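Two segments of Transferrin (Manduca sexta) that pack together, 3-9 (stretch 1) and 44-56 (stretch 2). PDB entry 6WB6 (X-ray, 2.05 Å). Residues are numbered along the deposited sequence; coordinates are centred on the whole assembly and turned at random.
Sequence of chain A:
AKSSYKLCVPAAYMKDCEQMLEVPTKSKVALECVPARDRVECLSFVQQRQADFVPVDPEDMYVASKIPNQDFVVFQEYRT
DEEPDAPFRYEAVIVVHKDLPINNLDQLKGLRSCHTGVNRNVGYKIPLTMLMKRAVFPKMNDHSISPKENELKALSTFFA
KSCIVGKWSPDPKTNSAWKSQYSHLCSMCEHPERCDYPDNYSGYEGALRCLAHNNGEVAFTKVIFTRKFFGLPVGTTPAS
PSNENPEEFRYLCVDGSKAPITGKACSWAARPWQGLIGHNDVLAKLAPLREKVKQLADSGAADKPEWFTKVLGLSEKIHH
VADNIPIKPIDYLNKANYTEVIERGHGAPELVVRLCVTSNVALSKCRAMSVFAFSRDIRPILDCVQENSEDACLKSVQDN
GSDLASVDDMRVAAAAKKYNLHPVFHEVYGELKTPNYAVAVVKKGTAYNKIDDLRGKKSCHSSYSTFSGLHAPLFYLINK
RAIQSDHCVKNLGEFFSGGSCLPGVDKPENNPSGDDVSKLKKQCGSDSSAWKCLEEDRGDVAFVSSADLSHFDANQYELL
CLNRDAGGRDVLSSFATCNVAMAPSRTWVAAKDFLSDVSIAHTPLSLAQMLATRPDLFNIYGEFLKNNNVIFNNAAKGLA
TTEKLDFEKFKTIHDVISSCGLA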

ATOM      1  N   SER A   3      12.214  35.666   6.490  1.00 44.71           N
ATOM      2  CA  SER A   3      13.534  35.538   5.879  1.00 43.23           C
ATOM      3  C   SER A   3      14.308  34.333   6.420  1.00 55.25           C
ATOM      4  O   SER A   3      15.494  34.425   6.729  1.00 48.72           O
ATOM      5  CB  SER A   3      14.371  36.798   6.108  1.00 51.04           C
ATOM      6  OG  SER A   3      15.258  36.623   7.207  1.00 51.94           O
ATOM      7  N   SER A   4      13.639  33.200   6.544  1.00 51.93           N
ATOM      8  CA  SER A   4      14.314  31.962   6.880  1.00 45.92           C
ATOM      9  C   SER A   4      14.273  31.013   5.684  1.00 45.25           C
ATOM     10  O   SER A   4      13.582  31.257   4.685  1.00 39.05           O
ATOM     11  CB  SER A   4      13.665  31.313   8.102  1.00 37.82           C
ATOM     12  OG  SER A   4      13.685  32.170   9.224  1.00 47.51           O
ATOM     13  N   TYR A   5      15.046  29.931   5.792  1.00 28.90           N
ATOM     14  CA  TYR A   5      14.925  28.801   4.881  1.00 26.42           C
ATOM     15  C   TYR A   5      13.846  27.881   5.427  1.00 25.07           C
ATOM     16  O   TYR A   5      13.989  27.313   6.515  1.00 23.79           O
ATOM     17  CB  TYR A   5      16.238  28.047   4.726  1.00 30.77           C
ATOM     18  CG  TYR A   5      17.344  28.813   4.043  1.00 18.90           C
ATOM     19  CD1 TYR A   5      17.409  28.917   2.661  1.00 23.63           C
ATOM     20  CD2 TYR A   5      18.341  29.390   4.781  1.00 26.88           C
ATOM     21  CE1 TYR A   5      18.457  29.592   2.045  1.00 28.71           C
ATOM     22  CE2 TYR A   5      19.385  30.075   4.191  1.00 30.01           C
ATOM     23  CZ  TYR A   5      19.442  30.166   2.822  1.00 29.52           C
ATOM     24  OH  TYR A   5      20.489  30.840   2.246  1.00 35.19           O
ATOM     25  N   LYS A   6      12.756  27.758   4.684  1.00 22.67           N
ATOM     26  CA  LYS A   6      11.587  27.051   5.163  1.00 23.23           C
ATOM     27  C   LYS A   6      11.705  25.605   4.715  1.00 18.39           C
ATOM     28  O   LYS A   6      11.829  25.321   3.519  1.00 25.09           O
ATOM     29  CB  LYS A   6      10.311  27.724   4.652  1.00 29.37           C
ATOM     30  CG  LYS A   6       9.971  28.989   5.428  1.00 24.72           C
ATOM     31  CD  LYS A   6       8.854  29.826   4.767  1.00 25.70           C
ATOM     32  CE  LYS A   6       9.388  30.591   3.560  1.00 26.72           C
ATOM     33  NZ  LYS A   6      10.659  31.381   3.819  1.00 40.29           N
ATOM     34  N   LEU A   7      11.689  24.704   5.671  1.00 17.91           N
ATOM     35  CA  LEU A   7      11.798  23.274   5.403  1.00 24.82           C
ATOM     36  C   LEU A   7      10.419  22.666   5.556  1.00 19.84           C
ATOM     37  O   LEU A   7       9.823  22.745   6.637  1.00 19.38           O
ATOM     38  CB  LEU A   7      12.757  22.583   6.363  1.00 26.32           C
ATOM     39  CG  LEU A   7      12.711  21.052   6.315  1.00 19.09           C
ATOM     40  CD1 LEU A   7      13.052  20.562   4.919  1.00 19.71           C
ATOM     41  CD2 LEU A   7      13.691  20.460   7.324  1.00 17.50           C
ATOM     42  N   CYS A   8       9.917  22.053   4.493  1.00 23.77           N
ATOM     43  CA  CYS A   8       8.625  21.409   4.608  1.00 18.42           C
ATOM     44  C   CYS A   8       8.820  20.045   5.237  1.00 22.89           C
ATOM     45  O   CYS A   8       9.865  19.413   5.088  1.00 24.33           O
ATOM     46  CB  CYS A   8       7.932  21.313   3.255  1.00 19.06           C
ATOM     47  SG  CYS A   8       6.270  20.730   3.380  1.00 27.01           S
ATOM     48  N   VAL A   9       7.818  19.619   5.990  1.00 22.09           N
ATOM     49  CA  VAL A   9       7.948  18.448   6.846  1.00 22.09           C
ATOM     50  C   VAL A   9       6.549  17.857   6.977  1.00 26.02           C
ATOM     51  O   VAL A   9       5.592  18.587   7.279  1.00 21.85           O
ATOM     52  CB  VAL A   9       8.563  18.828   8.206  1.00 29.47           C
ATOM     53  CG1 VAL A   9       7.735  19.899   8.889  1.00 27.46           C
ATOM     54  CG2 VAL A   9       8.673  17.636   9.095  1.00 28.24           C
ATOM     55  N   SER A  44       4.226  20.933  -3.545  1.00 20.84           N
ATOM     56  CA  SER A  44       3.341  22.032  -3.919  1.00 28.05           C
ATOM     57  C   SER A  44       3.690  23.291  -3.131  1.00 20.81           C
ATOM     58  O   SER A  44       3.810  24.380  -3.703  1.00 19.13           O
ATOM     59  CB  SER A  44       1.880  21.644  -3.683  1.00 24.45           C
ATOM     60  OG  SER A  44       1.397  20.807  -4.716  1.00 36.65           O
ATOM     61  N   PHE A  45       3.886  23.143  -1.816  1.00 26.34           N
ATOM     62  CA  PHE A  45       4.269  24.275  -0.983  1.00 21.81           C
ATOM     63  C   PHE A  45       5.619  24.830  -1.383  1.00 19.02           C
ATOM     64  O   PHE A  45       5.868  26.027  -1.202  1.00 19.71           O
ATOM     65  CB  PHE A  45       4.322  23.881   0.488  1.00 20.09           C
ATOM     66  CG  PHE A  45       2.992  23.626   1.109  1.00 27.86           C
ATOM     67  CD1 PHE A  45       1.807  23.859   0.409  1.00 25.41           C
ATOM     68  CD2 PHE A  45       2.920  23.174   2.414  1.00 27.86           C
ATOM     69  CE1 PHE A  45       0.589  23.633   1.008  1.00 25.66           C
ATOM     70  CE2 PHE A  45       1.711  22.937   3.013  1.00 28.37           C
ATOM     71  CZ  PHE A  45       0.530  23.169   2.302  1.00 26.87           C
ATOM     72  N   VAL A  46       6.518  23.987  -1.892  1.00 22.38           N
ATOM     73  CA  VAL A  46       7.811  24.498  -2.327  1.00 19.51           C
ATOM     74  C   VAL A  46       7.636  25.316  -3.587  1.00 19.26           C
ATOM     75  O   VAL A  46       8.169  26.420  -3.709  1.00 19.67           O
ATOM     76  CB  VAL A  46       8.828  23.364  -2.548  1.00 24.58           C
ATOM     77  CG1 VAL A  46      10.125  23.936  -3.181  1.00 21.06           C
ATOM     78  CG2 VAL A  46       9.133  22.662  -1.244  1.00 26.61           C
ATOM     79  N   GLN A  47       6.903  24.775  -4.556  1.00 24.98           N
ATOM     80  CA  GLN A  47       6.626  25.545  -5.763  1.00 27.61           C
ATOM     81  C   GLN A  47       5.944  26.863  -5.414  1.00 22.72           C
ATOM     82  O   GLN A  47       6.285  27.915  -5.963  1.00 24.63           O
ATOM     83  CB  GLN A  47       5.748  24.738  -6.717  1.00 26.28           C
ATOM     84  CG  GLN A  47       5.404  25.507  -7.993  1.00 23.46           C
ATOM     85  CD  GLN A  47       6.645  25.921  -8.745  1.00 27.29           C
ATOM     86  OE1 GLN A  47       7.615  25.167  -8.845  1.00 31.22           O
ATOM     87  NE2 GLN A  47       6.635  27.133  -9.260  1.00 29.54           N
ATOM     88  N   GLN A  48       4.984  26.817  -4.498  1.00 23.49           N
ATOM     89  CA  GLN A  48       4.217  27.979  -4.066  1.00 27.14           C
ATOM     90  C   GLN A  48       4.971  28.889  -3.106  1.00 24.81           C
ATOM     91  O   GLN A  48       4.401  29.885  -2.653  1.00 22.00           O
ATOM     92  CB  GLN A  48       2.925  27.530  -3.381  1.00 30.67           C
ATOM     93  CG  GLN A  48       1.889  26.861  -4.289  1.00 20.82           C
ATOM     94  CD  GLN A  48       0.850  26.084  -3.476  1.00 26.25           C
ATOM     95  OE1 GLN A  48       1.068  25.787  -2.301  1.00 35.54           O
ATOM     96  NE2 GLN A  48      -0.278  25.774  -4.086  1.00 32.97           N
ATOM     97  N   ARG A  49       6.207  28.552  -2.738  1.00 27.18           N
ATOM     98  CA  ARG A  49       7.033  29.341  -1.830  1.00 21.89           C
ATOM     99  C   ARG A  49       6.498  29.432  -0.410  1.00 25.01           C
ATOM    100  O   ARG A  49       6.947  30.307   0.335  1.00 24.12           O
ATOM    101  CB  ARG A  49       7.242  30.772  -2.341  1.00 23.01           C
ATOM    102  CG  ARG A  49       8.431  30.954  -3.276  1.00 24.84           C
ATOM    103  CD  ARG A  49       8.249  30.228  -4.610  1.00 27.27           C
ATOM    104  NE  ARG A  49       9.356  30.504  -5.527  1.00 19.05           N
ATOM    105  CZ  ARG A  49       9.560  29.891  -6.689  1.00 18.37           C
ATOM    106  NH1 ARG A  49       8.741  28.940  -7.115  1.00 23.14           N
ATOM    107  NH2 ARG A  49      10.596  30.226  -7.426  1.00 28.38           N
ATOM    108  N   GLN A  50       5.546  28.584   0.005  1.00 20.11           N
ATOM    109  CA  GLN A  50       5.286  28.477   1.441  1.00 17.59           C
ATOM    110  C   GLN A  50       6.358  27.674   2.152  1.00 19.15           C
ATOM    111  O   GLN A  50       6.355  27.598   3.378  1.00 17.62           O
ATOM    112  CB  GLN A  50       3.963  27.797   1.745  1.00 19.88           C
ATOM    113  CG  GLN A  50       2.725  28.514   1.273  1.00 24.84           C
ATOM    114  CD  GLN A  50       1.493  27.657   1.515  1.00 34.06           C
ATOM    115  OE1 GLN A  50       0.776  27.290   0.584  1.00 30.52           O
ATOM    116  NE2 GLN A  50       1.254  27.316   2.771  1.00 31.40           N
ATOM    117  N   ALA A  51       7.212  27.010   1.403  1.00 14.47           N
ATOM    118  CA  ALA A  51       8.402  26.382   1.936  1.00 20.69           C
ATOM    119  C   ALA A  51       9.474  26.635   0.912  1.00 17.54           C
ATOM    120  O   ALA A  51       9.182  27.052  -0.214  1.00 26.01           O
ATOM    121  CB  ALA A  51       8.200  24.887   2.200  1.00 26.58           C
ATOM    122  N   ASP A  52      10.719  26.398   1.299  1.00 17.43           N
ATOM    123  CA  ASP A  52      11.834  26.642   0.404  1.00 15.85           C
ATOM    124  C   ASP A  52      12.490  25.365  -0.082  1.00 21.44           C
ATOM    125  O   ASP A  52      13.043  25.364  -1.180  1.00 24.08           O
ATOM    126  CB  ASP A  52      12.886  27.526   1.088  1.00 14.99           C
ATOM    127  CG  ASP A  52      12.308  28.884   1.507  1.00 21.99           C
ATOM    128  OD1 ASP A  52      11.724  29.561   0.643  1.00 23.26           O
ATOM    129  OD2 ASP A  52      12.430  29.253   2.683  1.00 19.08           O
ATOM    130  N   PHE A  53      12.414  24.276   0.685  1.00 20.02           N
ATOM    131  CA  PHE A  53      13.012  23.020   0.257  1.00 22.73           C
ATOM    132  C   PHE A  53      12.432  21.869   1.057  1.00 22.05           C
ATOM    133  O   PHE A  53      11.801  22.047   2.109  1.00 26.60           O
ATOM    134  CB  PHE A  53      14.533  23.042   0.405  1.00 16.15           C
ATOM    135  CG  PHE A  53      15.006  23.046   1.850  1.00 21.39           C
ATOM    136  CD1 PHE A  53      14.658  24.077   2.712  1.00 17.70           C
ATOM    137  CD2 PHE A  53      15.827  22.015   2.325  1.00 21.37           C
ATOM    138  CE1 PHE A  53      15.114  24.089   4.047  1.00 24.08           C
ATOM    139  CE2 PHE A  53      16.296  22.001   3.632  1.00 18.36           C
ATOM    140  CZ  PHE A  53      15.949  23.018   4.509  1.00 21.97           C
ATOM    141  N   VAL A  54      12.700  20.671   0.549  1.00 20.88           N
ATOM    142  CA  VAL A  54      12.172  19.441   1.113  1.00 17.16           C
ATOM    143  C   VAL A  54      13.033  18.277   0.630  1.00 15.92           C
ATOM    144  O   VAL A  54      13.538  18.305  -0.499  1.00 20.03           O
ATOM    145  CB  VAL A  54      10.698  19.263   0.718  1.00 22.65           C
ATOM    146  CG1 VAL A  54      10.583  19.073  -0.807  1.00 19.10           C
ATOM    147  CG2 VAL A  54      10.079  18.124   1.490  1.00 18.55           C
ATOM    148  N   PRO A  55      13.251  17.262   1.456  1.00 17.70           N
ATOM    149  CA  PRO A  55      13.945  16.060   0.986  1.00 20.29           C
ATOM    150  C   PRO A  55      13.085  15.255   0.017  1.00 19.73           C
ATOM    151  O   PRO A  55      11.869  15.148   0.174  1.00 19.37           O
ATOM    152  CB  PRO A  55      14.203  15.283   2.285  1.00 21.15           C
ATOM    153  CG  PRO A  55      13.099  15.750   3.196  1.00 30.03           C
ATOM    154  CD  PRO A  55      12.967  17.196   2.902  1.00 16.71           C
ATOM    155  N   VAL A  56      13.732  14.665  -0.977  1.00 21.39           N
ATOM    156  CA  VAL A  56      13.042  13.963  -2.050  1.00 27.67           C
ATOM    157  C   VAL A  56      13.808  12.693  -2.398  1.00 25.42           C
ATOM    158  O   VAL A  56      15.042  12.700  -2.463  1.00 20.79           O
ATOM    159  CB  VAL A  56      12.906  14.849  -3.308  1.00 22.83           C
ATOM    160  CG1 VAL A  56      11.779  15.895  -3.165  1.00 28.40           C
ATOM    161  CG2 VAL A  56      14.226  15.512  -3.602  1.00 25.84           C
TER

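Stretch 2 enters the contact as the last turn of a helix, where F45 directs its CA-to-CB bond toward stretch 1 and brings CD2 to 4.3 Å from C8 SG. The helix ends in a Schellman motif: R49 takes a positive phi, R49 N bonds to V46 O (3.1 Å), and Q50 N makes a weak bond back to F45 O (2.8 Å); A51 N also reaches F45 O (3.1 Å). This turn lies beside the K6 side chain, whose aliphatic part covers the backbone, with K6 CD 3.6 Å from Q50 O. At A51 the chains draw close, the CA atoms of K6 and A51 being 4.6 Å apart; the small methyl fits here, A51 CB lying 3.7 Å from C8 CB.

D52 is the polar centre of the contact. Its CA-to-CB bond points toward stretch 1, and D52 OD2 accepts from both the backbone K6 N (2.5 Å) and K6 NZ (3.0 Å), the latter a salt bridge. K6 chi3 and chi4, both m, curl the chain so that its ammonium returns to the carboxylate, compensating the charge of a buried aspartate. K6 NZ also makes a weak bond to S4 O (3.1 Å). In return, K6 O accepts from D52 N at 2.7 Å and from F53 N at 3.1 Å.

The strands then run side by side, their N-to-C directions 41° apart, with a single bridge pairing L7 and F53. C8 N donates to F53 O at 3.0 Å, so that K6 and C8 hold F53 through its N and O. The F53 side chain, chi1 p, brings its ring against L7: L7 CD1 sits over one face, 3.9 Å from the ring centroid, and L7 CB is 3.6 Å from F53 CE1. Beyond it, V54 CG2 approaches C8 CB (4.2 Å), and P55 CD meets L7 CD1 at 3.9 Å, extending the buried apolar packing. Together the stretches bury 536 Å², summed over both sides.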